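Local coordinates for protein lovastatin nonaketide synthase mokA (Monascus pilosus, PDB 6AD3) that builds the nonaketide precursor of lovastatin (monacolin K), dihydromonacolin L, from malonyl-CoA in nine iterative steps, here represented by its condensation domain, at residues Q295-K300 and L486-Y491; A91-T96 and G421-T426; S274-R279 and L432-F437. The protein carries 1 engineered substitution. One frame throughout, in Å; residues are numbered along the deposited sequence.

Contact 1 of 3, residues Q295-K300 and L486-Y491; sequences QPNSWK and LQSSVY
Ser488 and Lys300 meet through a carbonyl gripped by several donors. Lys300 O accepts the nearly straight bond from Ser488 N (2.9 Å, 171° at the hydrogen) and a second one from Ser488 OG at 3.0 Å. Both come from the same face of the carbonyl plane, the hydroxyl standing well above it. With OG set between its own N and carbonyl carbon (chi1 67°), Ser488 brings its hydroxyl to the same oxygen that its amide holds. A water adds a third bond, donating to Lys300 O at 2.8 Å while accepting from Ser489 N, which links the two backbones. The Ser488-Lys300 bond continues, past the strand ends, the antiparallel pairing of strands 301-307 and 481-487 at one margin of the six-stranded sheet. Beyond it, Gln295 N joins the two loops by reaching Ser489 O at 3.0 Å in the carbonyl plane, on a lone pair, and Ser489 CA makes a CH···O contact with Gln295 O (3.3 Å). The incoming loop folds as a type I' turn from Asn297 to Lys300; in the outgoing one Gln487 O accepts from both Val490 N and Tyr491 N. Among side-chain contacts, Lys300 runs out extended and then bends at chi3 (78°), so CE passes 3.6 Å from Ser488 OG. Trp299 and Gln487 lie alongside each other, ring and amide planes almost perpendicular; Phe98 and Pro465 also touch the Trp299 side chain.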
loop_
_atom_site.group_PDB
_atom_site.type_symbol
_atom_site.label_atom_id
_atom_site.label_comp_id
_atom_site.label_asym_id
_atom_site.label_seq_id
_atom_site.Cartn_x
_atom_site.Cartn_y
_atom_site.Cartn_z
ATOM N N GLN A 295 -0.302 -9.425 21.914
ATOM C CA GLN A 295 0.787 -8.787 22.652
ATOM C C GLN A 295 1.197 -7.460 21.986
ATOM O O GLN A 295 1.805 -7.498 20.933
ATOM C CB GLN A 295 2.003 -9.742 22.670
ATOM C CG GLN A 295 2.732 -9.823 23.989
ATOM C CD GLN A 295 1.835 -10.263 25.124
ATOM O OE1 GLN A 295 1.016 -11.175 24.972
ATOM N NE2 GLN A 295 1.934 -9.572 26.249
ATOM N N PRO A 296 0.972 -6.303 22.666
ATOM C CA PRO A 296 1.248 -4.991 22.064
ATOM C C PRO A 296 2.665 -4.903 21.523
ATOM O O PRO A 296 3.609 -5.366 22.158
ATOM C CB PRO A 296 1.011 -4.021 23.216
ATOM C CG PRO A 296 -0.019 -4.712 24.055
ATOM C CD PRO A 296 0.362 -6.162 23.999
ATOM N N ASN A 297 2.771 -4.559 20.249
ATOM C CA ASN A 297 4.048 -4.573 19.546
ATOM C C ASN A 297 4.187 -3.422 18.529
ATOM O O ASN A 297 4.988 -3.519 17.626
ATOM C CB ASN A 297 4.212 -5.903 18.779
ATOM C CG ASN A 297 5.062 -6.925 19.521
ATOM O OD1 ASN A 297 4.563 -7.675 20.374
ATOM N ND2 ASN A 297 6.325 -7.043 19.116
ATOM N N SER A 298 3.441 -2.332 18.708
ATOM C CA SER A 298 3.498 -1.200 17.778
ATOM C C SER A 298 3.379 -1.690 16.316
ATOM O O SER A 298 3.942 -1.084 15.414
ATOM C CB SER A 298 4.763 -0.376 17.998
ATOM O OG SER A 298 4.700 0.226 19.285
ATOM N N TRP A 299 2.486 -2.663 16.117
ATOM C CA TRP A 299 2.114 -3.164 14.783
ATOM C C TRP A 299 3.328 -3.703 14.044
ATOM O O TRP A 299 3.276 -3.892 12.822
ATOM C CB TRP A 299 1.475 -2.061 13.950
ATOM C CG TRP A 299 0.212 -1.555 14.452
ATOM C CD1 TRP A 299 -0.574 -2.093 15.436
ATOM C CD2 TRP A 299 -0.467 -0.402 13.984
ATOM N NE1 TRP A 299 -1.632 -1.259 15.696
ATOM C CE2 TRP A 299 -1.569 -0.199 14.816
ATOM C CE3 TRP A 299 -0.212 0.522 12.950
ATOM C CZ2 TRP A 299 -2.452 0.850 14.625
ATOM C CZ3 TRP A 299 -1.067 1.564 12.773
ATOM C CH2 TRP A 299 -2.169 1.740 13.621
ATOM N N LYS A 300 4.306 -4.214 14.786
ATOM C CA LYS A 300 5.404 -4.905 14.151
ATOM C C LYS A 300 4.911 -6.142 13.419
ATOM O O LYS A 300 4.025 -6.845 13.925
ATOM C CB LYS A 300 6.470 -5.317 15.188
ATOM C CG LYS A 300 7.633 -6.056 14.549
ATOM C CD LYS A 300 8.751 -6.296 15.536
ATOM C CE LYS A 300 8.437 -7.461 16.459
ATOM N NZ LYS A 300 9.402 -8.590 16.298
ATOM N N LEU A 486 2.274 -10.747 8.726
ATOM C CA LEU A 486 1.419 -11.087 9.876
ATOM C C LEU A 486 1.822 -10.270 11.107
ATOM O O LEU A 486 3.011 -9.951 11.304
ATOM C CB LEU A 486 1.520 -12.575 10.185
ATOM C CG LEU A 486 1.243 -13.532 9.043
ATOM C CD1 LEU A 486 1.468 -14.978 9.503
ATOM C CD2 LEU A 486 -0.210 -13.345 8.562
ATOM N N GLN A 487 0.832 -9.859 11.900
ATOM C CA GLN A 487 1.118 -9.103 13.111
ATOM C C GLN A 487 1.897 -9.996 14.097
ATOM O O GLN A 487 1.433 -11.093 14.437
ATOM C CB GLN A 487 -0.183 -8.648 13.785
ATOM C CG GLN A 487 -0.941 -7.572 13.057
ATOM C CD GLN A 487 -0.229 -6.219 13.051
ATOM O OE1 GLN A 487 -0.196 -5.518 12.012
ATOM N NE2 GLN A 487 0.327 -5.839 14.195
ATOM N N SER A 488 3.026 -9.496 14.593
ATOM C CA SER A 488 3.831 -10.213 15.616
ATOM C C SER A 488 3.044 -10.302 16.930
ATOM O O SER A 488 3.287 -11.186 17.743
ATOM C CB SER A 488 5.172 -9.488 15.825
ATOM O OG SER A 488 4.956 -8.219 16.414
ATOM N N SER A 489 2.033 -9.463 17.089
ATOM C CA SER A 489 1.206 -9.484 18.305
ATOM C C SER A 489 0.381 -10.743 18.403
ATOM O O SER A 489 -0.071 -11.113 19.478
ATOM C CB SER A 489 0.298 -8.245 18.347
ATOM O OG SER A 489 -0.597 -8.229 17.252
ATOM N N VAL A 490 0.197 -11.412 17.277
ATOM C CA VAL A 490 -0.675 -12.573 17.193
ATOM C C VAL A 490 0.101 -13.800 16.721
ATOM O O VAL A 490 -0.293 -14.922 17.032
ATOM C CB VAL A 490 -1.820 -12.329 16.175
ATOM C CG1 VAL A 490 -2.721 -13.550 16.079
ATOM C CG2 VAL A 490 -2.631 -11.118 16.584
ATOM N N TYR A 491 1.050 -13.578 15.793
ATOM C CA TYR A 491 1.670 -14.662 15.020
ATOM C C TYR A 491 3.147 -14.762 15.252
ATOM O O TYR A 491 3.796 -13.804 15.714
ATOM C CB TYR A 491 1.391 -14.499 13.500
ATOM C CG TYR A 491 -0.075 -14.628 13.159
ATOM C CD1 TYR A 491 -0.698 -15.852 13.227
ATOM C CD2 TYR A 491 -0.864 -13.514 12.958
ATOM C CE1 TYR A 491 -2.024 -15.997 12.941
ATOM C CE2 TYR A 491 -2.212 -13.641 12.675
ATOM C CZ TYR A 491 -2.794 -14.888 12.724
ATOM O OH TYR A 491 -4.132 -15.047 12.464
HETATM O O HOH W 1 2.122 -6.663 16.006
#

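Contact 2 of 3, residues A91-T96 and G421-T426; sequences AADDST and GATAET
Asp93 clasps the 421-426 loop at two points, through its backbone and through its carboxylate. Its amide donates to Ala422 O at 3.1 Å, and OD2 in turn accepts from Ala424 N at 3.0 Å, the donor approaching from above the carboxylate plane, 38° out of it. Tight packing centres on Ala422 O. Besides Asp93 N, this oxygen receives a CH···O contact from Ala92 CA (3.4 Å) and a bond from a water at 2.8 Å that also accepts from Asp94 N. Next to it the methyls of Ala92 and Ala422 touch, CB to CB 4.1 Å. Thr423 lies across Asp93 at about a right angle and presses CG2 against Asp93 OD1, 3.3 Å away, and against Ala91 O. Its hydroxyl turns the other way (chi1 68°) and accepts from Glu425 N and Thr426 N, an ST turn and ST motif that curl the loop beyond Thr423. The solvent side is looser and charged: Glu425 OE1 stands 3.3 Å from Asp93 OD2, two like charges with carboxylate planes 60° apart, a pairing that could raise the proton affinity of either acid. Asp94 takes its carboxylate away from the contact into an Asx turn, where OD1 accepts from Thr96 N and Thr96 OG1. The segment just after helix 80-91 is thus joined to the loop between helix 408-414 and strand 435-440, a contact between the two lobes of the condensation-domain fold.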
loop_
_atom_site.group_PDB
_atom_site.type_symbol
_atom_site.label_atom_id
_atom_site.label_comp_id
_atom_site.label_asym_id
_atom_site.label_seq_id
_atom_site.Cartn_x
_atom_site.Cartn_y
_atom_site.Cartn_z
ATOM N N ALA A 91 -1.639 8.866 17.103
ATOM C CA ALA A 91 -1.959 7.831 18.071
ATOM C C ALA A 91 -0.783 6.876 18.348
ATOM O O ALA A 91 -0.791 6.160 19.345
ATOM C CB ALA A 91 -3.186 7.059 17.598
ATOM N N ALA A 92 0.189 6.822 17.429
ATOM C CA ALA A 92 1.337 5.952 17.565
ATOM C C ALA A 92 2.330 6.523 18.553
ATOM O O ALA A 92 2.537 7.753 18.598
ATOM C CB ALA A 92 2.011 5.774 16.211
ATOM N N ASP A 93 3.027 5.621 19.254
ATOM C CA ASP A 93 4.177 5.998 20.112
ATOM C C ASP A 93 5.288 6.661 19.313
ATOM O O ASP A 93 5.957 7.570 19.806
ATOM C CB ASP A 93 4.746 4.742 20.866
ATOM C CG ASP A 93 3.804 4.237 22.008
ATOM O OD1 ASP A 93 2.800 4.908 22.297
ATOM O OD2 ASP A 93 4.063 3.148 22.561
ATOM N N ASP A 94 5.582 6.109 18.141
ATOM C CA ASP A 94 6.739 6.522 17.328
ATOM C C ASP A 94 6.356 6.455 15.862
ATOM O O ASP A 94 6.338 5.366 15.254
ATOM C CB ASP A 94 7.921 5.595 17.585
ATOM C CG ASP A 94 9.160 5.931 16.740
ATOM O OD1 ASP A 94 9.187 6.919 15.983
ATOM O OD2 ASP A 94 10.122 5.162 16.836
ATOM N N SER A 95 6.195 7.607 15.243
ATOM C CA SER A 95 5.687 7.619 13.876
ATOM C C SER A 95 6.759 7.253 12.813
ATOM O O SER A 95 6.449 7.176 11.624
ATOM C CB SER A 95 5.034 8.966 13.596
ATOM O OG SER A 95 5.998 9.973 13.529
ATOM N N THR A 96 7.990 6.955 13.250
ATOM C CA THR A 96 9.008 6.406 12.381
ATOM C C THR A 96 8.529 5.104 11.716
ATOM O O THR A 96 8.930 4.789 10.587
ATOM C CB THR A 96 10.317 6.133 13.139
ATOM O OG1 THR A 96 10.718 7.323 13.860
ATOM C CG2 THR A 96 11.412 5.742 12.160
ATOM N N GLY A 421 -4.264 2.498 17.619
ATOM C CA GLY A 421 -2.982 3.027 18.095
ATOM C C GLY A 421 -1.882 2.021 18.014
ATOM O O GLY A 421 -2.058 0.854 18.434
ATOM N N ALA A 422 -0.775 2.412 17.371
ATOM C CA ALA A 422 0.387 1.554 17.305
ATOM C C ALA A 422 1.278 1.835 18.509
ATOM O O ALA A 422 2.094 2.756 18.488
ATOM C CB ALA A 422 1.149 1.784 16.011
ATOM N N THR A 423 1.067 1.097 19.585
ATOM C CA THR A 423 1.765 1.394 20.845
ATOM C C THR A 423 2.342 0.111 21.501
ATOM O O THR A 423 2.141 -1.035 21.015
ATOM C CB THR A 423 0.815 2.070 21.855
ATOM O OG1 THR A 423 -0.171 1.128 22.268
ATOM C CG2 THR A 423 0.121 3.278 21.247
ATOM N N ALA A 424 2.983 0.298 22.647
ATOM C CA ALA A 424 3.415 -0.826 23.466
ATOM C C ALA A 424 2.381 -1.240 24.539
ATOM O O ALA A 424 2.654 -2.160 25.321
ATOM C CB ALA A 424 4.758 -0.503 24.124
ATOM N N GLU A 425 1.233 -0.555 24.608
ATOM C CA GLU A 425 0.205 -0.873 25.629
ATOM C C GLU A 425 -1.125 -1.439 25.089
ATOM O O GLU A 425 -1.925 -1.970 25.853
ATOM C CB GLU A 425 -0.095 0.347 26.524
ATOM C CG GLU A 425 0.065 1.702 25.850
ATOM C CD GLU A 425 1.469 2.258 26.002
ATOM O OE1 GLU A 425 1.954 2.920 25.056
ATOM O OE2 GLU A 425 2.103 1.988 27.053
ATOM N N THR A 426 -1.367 -1.332 23.788
ATOM C CA THR A 426 -2.546 -1.973 23.182
ATOM C C THR A 426 -2.142 -2.742 21.935
ATOM O O THR A 426 -1.190 -2.372 21.269
ATOM C CB THR A 426 -3.584 -0.927 22.768
ATOM O OG1 THR A 426 -4.695 -1.582 22.138
ATOM C CG2 THR A 426 -2.973 0.092 21.778
HETATM O O HOH W 2 4.666 3.348 17.421
#

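Contact 3 of 3, residues S274-R279 and L432-F437; sequences SPVLPR and LFQAVF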
loop_
_atom_site.group_PDB
_atom_site.type_symbol
_atom_site.label_atom_id
_atom_site.label_comp_id
_atom_site.label_asym_id
_atom_site.label_seq_id
_atom_site.Cartn_x
_atom_site.Cartn_y
_atom_site.Cartn_z
ATOM N N SER A 274 -19.387 -5.681 15.162
ATOM C CA SER A 274 -18.717 -6.149 13.954
ATOM C C SER A 274 -17.782 -7.324 14.310
ATOM O O SER A 274 -16.954 -7.204 15.221
ATOM C CB SER A 274 -17.938 -5.015 13.322
ATOM O OG SER A 274 -18.803 -3.998 12.886
ATOM N N PRO A 275 -18.007 -8.499 13.685
ATOM C CA PRO A 275 -17.091 -9.615 13.891
ATOM C C PRO A 275 -15.674 -9.268 13.433
ATOM O O PRO A 275 -15.497 -8.572 12.450
ATOM C CB PRO A 275 -17.675 -10.739 12.993
ATOM C CG PRO A 275 -19.025 -10.243 12.536
ATOM C CD PRO A 275 -18.894 -8.743 12.533
ATOM N N VAL A 276 -14.693 -9.824 14.119
ATOM C CA VAL A 276 -13.323 -9.616 13.760
ATOM C C VAL A 276 -12.744 -10.968 13.362
ATOM O O VAL A 276 -13.242 -12.014 13.761
ATOM C CB VAL A 276 -12.525 -9.012 14.930
ATOM C CG1 VAL A 276 -13.184 -7.730 15.401
ATOM C CG2 VAL A 276 -12.412 -10.003 16.080
ATOM N N LEU A 277 -11.801 -10.936 12.442
ATOM C CA LEU A 277 -11.186 -12.124 11.955
ATOM C C LEU A 277 -10.617 -12.963 13.111
ATOM O O LEU A 277 -9.827 -12.458 13.934
ATOM C CB LEU A 277 -10.065 -11.727 11.001
ATOM C CG LEU A 277 -9.479 -12.841 10.137
ATOM C CD1 LEU A 277 -10.502 -13.243 9.074
ATOM C CD2 LEU A 277 -8.177 -12.338 9.502
ATOM N N PRO A 278 -10.937 -14.267 13.136
ATOM C CA PRO A 278 -10.288 -15.131 14.135
ATOM C C PRO A 278 -8.806 -15.289 13.929
ATOM O O PRO A 278 -8.264 -14.962 12.857
ATOM C CB PRO A 278 -11.012 -16.479 13.953
ATOM C CG PRO A 278 -12.362 -16.076 13.454
ATOM C CD PRO A 278 -12.058 -14.964 12.478
ATOM N N ARG A 279 -8.122 -15.810 14.941
ATOM C CA ARG A 279 -6.751 -16.260 14.739
ATOM C C ARG A 279 -6.728 -17.397 13.730
ATOM O O ARG A 279 -7.591 -18.264 13.736
ATOM C CB ARG A 279 -6.120 -16.712 16.080
ATOM C CG ARG A 279 -4.625 -17.004 15.962
ATOM C CD ARG A 279 -3.969 -17.214 17.337
ATOM N NE ARG A 279 -4.627 -18.270 18.093
ATOM C CZ ARG A 279 -4.417 -19.581 17.917
ATOM N NH1 ARG A 279 -3.606 -20.015 16.953
ATOM N NH2 ARG A 279 -5.041 -20.471 18.691
ATOM N N LEU A 432 -12.981 -2.636 11.567
ATOM C CA LEU A 432 -13.821 -3.034 10.398
ATOM C C LEU A 432 -13.301 -4.219 9.605
ATOM O O LEU A 432 -14.043 -5.139 9.287
ATOM C CB LEU A 432 -14.083 -1.868 9.442
ATOM C CG LEU A 432 -15.213 -2.090 8.461
ATOM C CD1 LEU A 432 -16.551 -2.215 9.187
ATOM C CD2 LEU A 432 -15.245 -1.015 7.424
ATOM N N PHE A 433 -12.033 -4.187 9.235
ATOM C CA PHE A 433 -11.435 -5.339 8.569
ATOM C C PHE A 433 -10.039 -5.571 9.094
ATOM O O PHE A 433 -9.351 -4.607 9.443
ATOM C CB PHE A 433 -11.408 -5.159 7.034
ATOM C CG PHE A 433 -10.814 -3.848 6.564
ATOM C CD1 PHE A 433 -11.569 -2.674 6.585
ATOM C CD2 PHE A 433 -9.484 -3.766 6.122
ATOM C CE1 PHE A 433 -11.027 -1.470 6.168
ATOM C CE2 PHE A 433 -8.948 -2.560 5.733
ATOM C CZ PHE A 433 -9.714 -1.405 5.751
ATOM N N GLN A 434 -9.611 -6.844 9.108
ATOM C CA GLN A 434 -8.327 -7.212 9.719
ATOM C C GLN A 434 -7.406 -7.913 8.717
ATOM O O GLN A 434 -6.287 -8.256 9.047
ATOM C CB GLN A 434 -8.534 -8.120 10.935
ATOM C CG GLN A 434 -9.309 -7.434 12.060
ATOM C CD GLN A 434 -10.811 -7.352 11.832
ATOM O OE1 GLN A 434 -11.477 -8.330 11.452
ATOM N NE2 GLN A 434 -11.362 -6.173 12.072
ATOM N N ALA A 435 -7.883 -8.055 7.498
ATOM C CA ALA A 435 -7.108 -8.585 6.391
ATOM C C ALA A 435 -7.095 -7.576 5.241
ATOM O O ALA A 435 -8.125 -6.967 4.912
ATOM C CB ALA A 435 -7.744 -9.876 5.895
ATOM N N VAL A 436 -5.957 -7.494 4.553
ATOM C CA VAL A 436 -5.820 -6.640 3.370
ATOM C C VAL A 436 -5.228 -7.449 2.224
ATOM O O VAL A 436 -4.356 -8.295 2.438
ATOM C CB VAL A 436 -4.928 -5.411 3.676
ATOM C CG1 VAL A 436 -4.468 -4.688 2.404
ATOM C CG2 VAL A 436 -5.653 -4.438 4.597
ATOM N N PHE A 437 -5.638 -7.077 1.007
ATOM C CA PHE A 437 -5.136 -7.609 -0.233
ATOM C C PHE A 437 -4.733 -6.443 -1.135
ATOM O O PHE A 437 -5.548 -5.560 -1.452
ATOM C CB PHE A 437 -6.210 -8.447 -0.934
ATOM C CG PHE A 437 -5.753 -9.040 -2.271
ATOM C CD1 PHE A 437 -4.807 -10.039 -2.298
ATOM C CD2 PHE A 437 -6.231 -8.566 -3.478
ATOM C CE1 PHE A 437 -4.364 -10.582 -3.497
ATOM C CE2 PHE A 437 -5.861 -9.176 -4.678
ATOM C CZ PHE A 437 -4.916 -10.160 -4.689
HETATM O O HOH W 3 -13.679 -8.849 9.564
HETATM O O HOH W 4 -14.414 -6.084 12.113
#
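The flat amide of Gln434 is covered on one face by CA, CB and CG1 of Val276, with CB 3.7 Å from OE1. From that same side Leu277 N donates to OE1 at 2.8 Å in a nearly straight bond (164° at the hydrogen), meeting the oxygen from above the amide plane. A water close to OE1, 2.9 Å away, sits on the other side of the plane. At the nitrogen end a second water accepts from NE2 at 3.1 Å and donates to Pro275 O at 2.7 Å, and NE2 also donates to Ala430 O, so both ends of the amide are held. The ring of Phe433 has Val436 CG2 in plane at its edge and lies nearly parallel to Tyr466. Gln434 stands just ahead of strand 435-440, which runs parallel to both of its neighbours, 348-354 and 468-473, inside the mixed six-stranded sheet; the loop 274-279 crosses beside the start of that strand. A bend at chi2 (78°) turns the Gln434 amide so that one face lies against Val276 and OE1 points to Leu277 N. Apolar packing completes the contact. Leu277 CB rests 3.9 Å from Gln434 CB, and its CD2 approaches Ala435 CB at 4.4 Å, in a patch that Val468 and Phe348 of the flanking strands extend around the same leucine.

In the fold
From the N terminus the chain leaves helix 80-91 through 91-96, half of contact 2, and closes that contact only some 325 residues later at 421-426. In between come 274-279 and then 295-300, both in the long loop after helix 256-266. Contact 3 closes at 432-437, and contact 1 last, at 486-491, the end of strand 481-487 and the turn after it. All three cross, none nests in another. Contacts 1 and 2 touch: Ser298 N probably bonds to Thr423 O, and Trp299 packs on Ala422. Contacts 1 and 3 meet where Tyr491 and Val490 pack against Arg279 and bind one loop to the six-stranded sheet; contact 2 adds the N-terminal lobe.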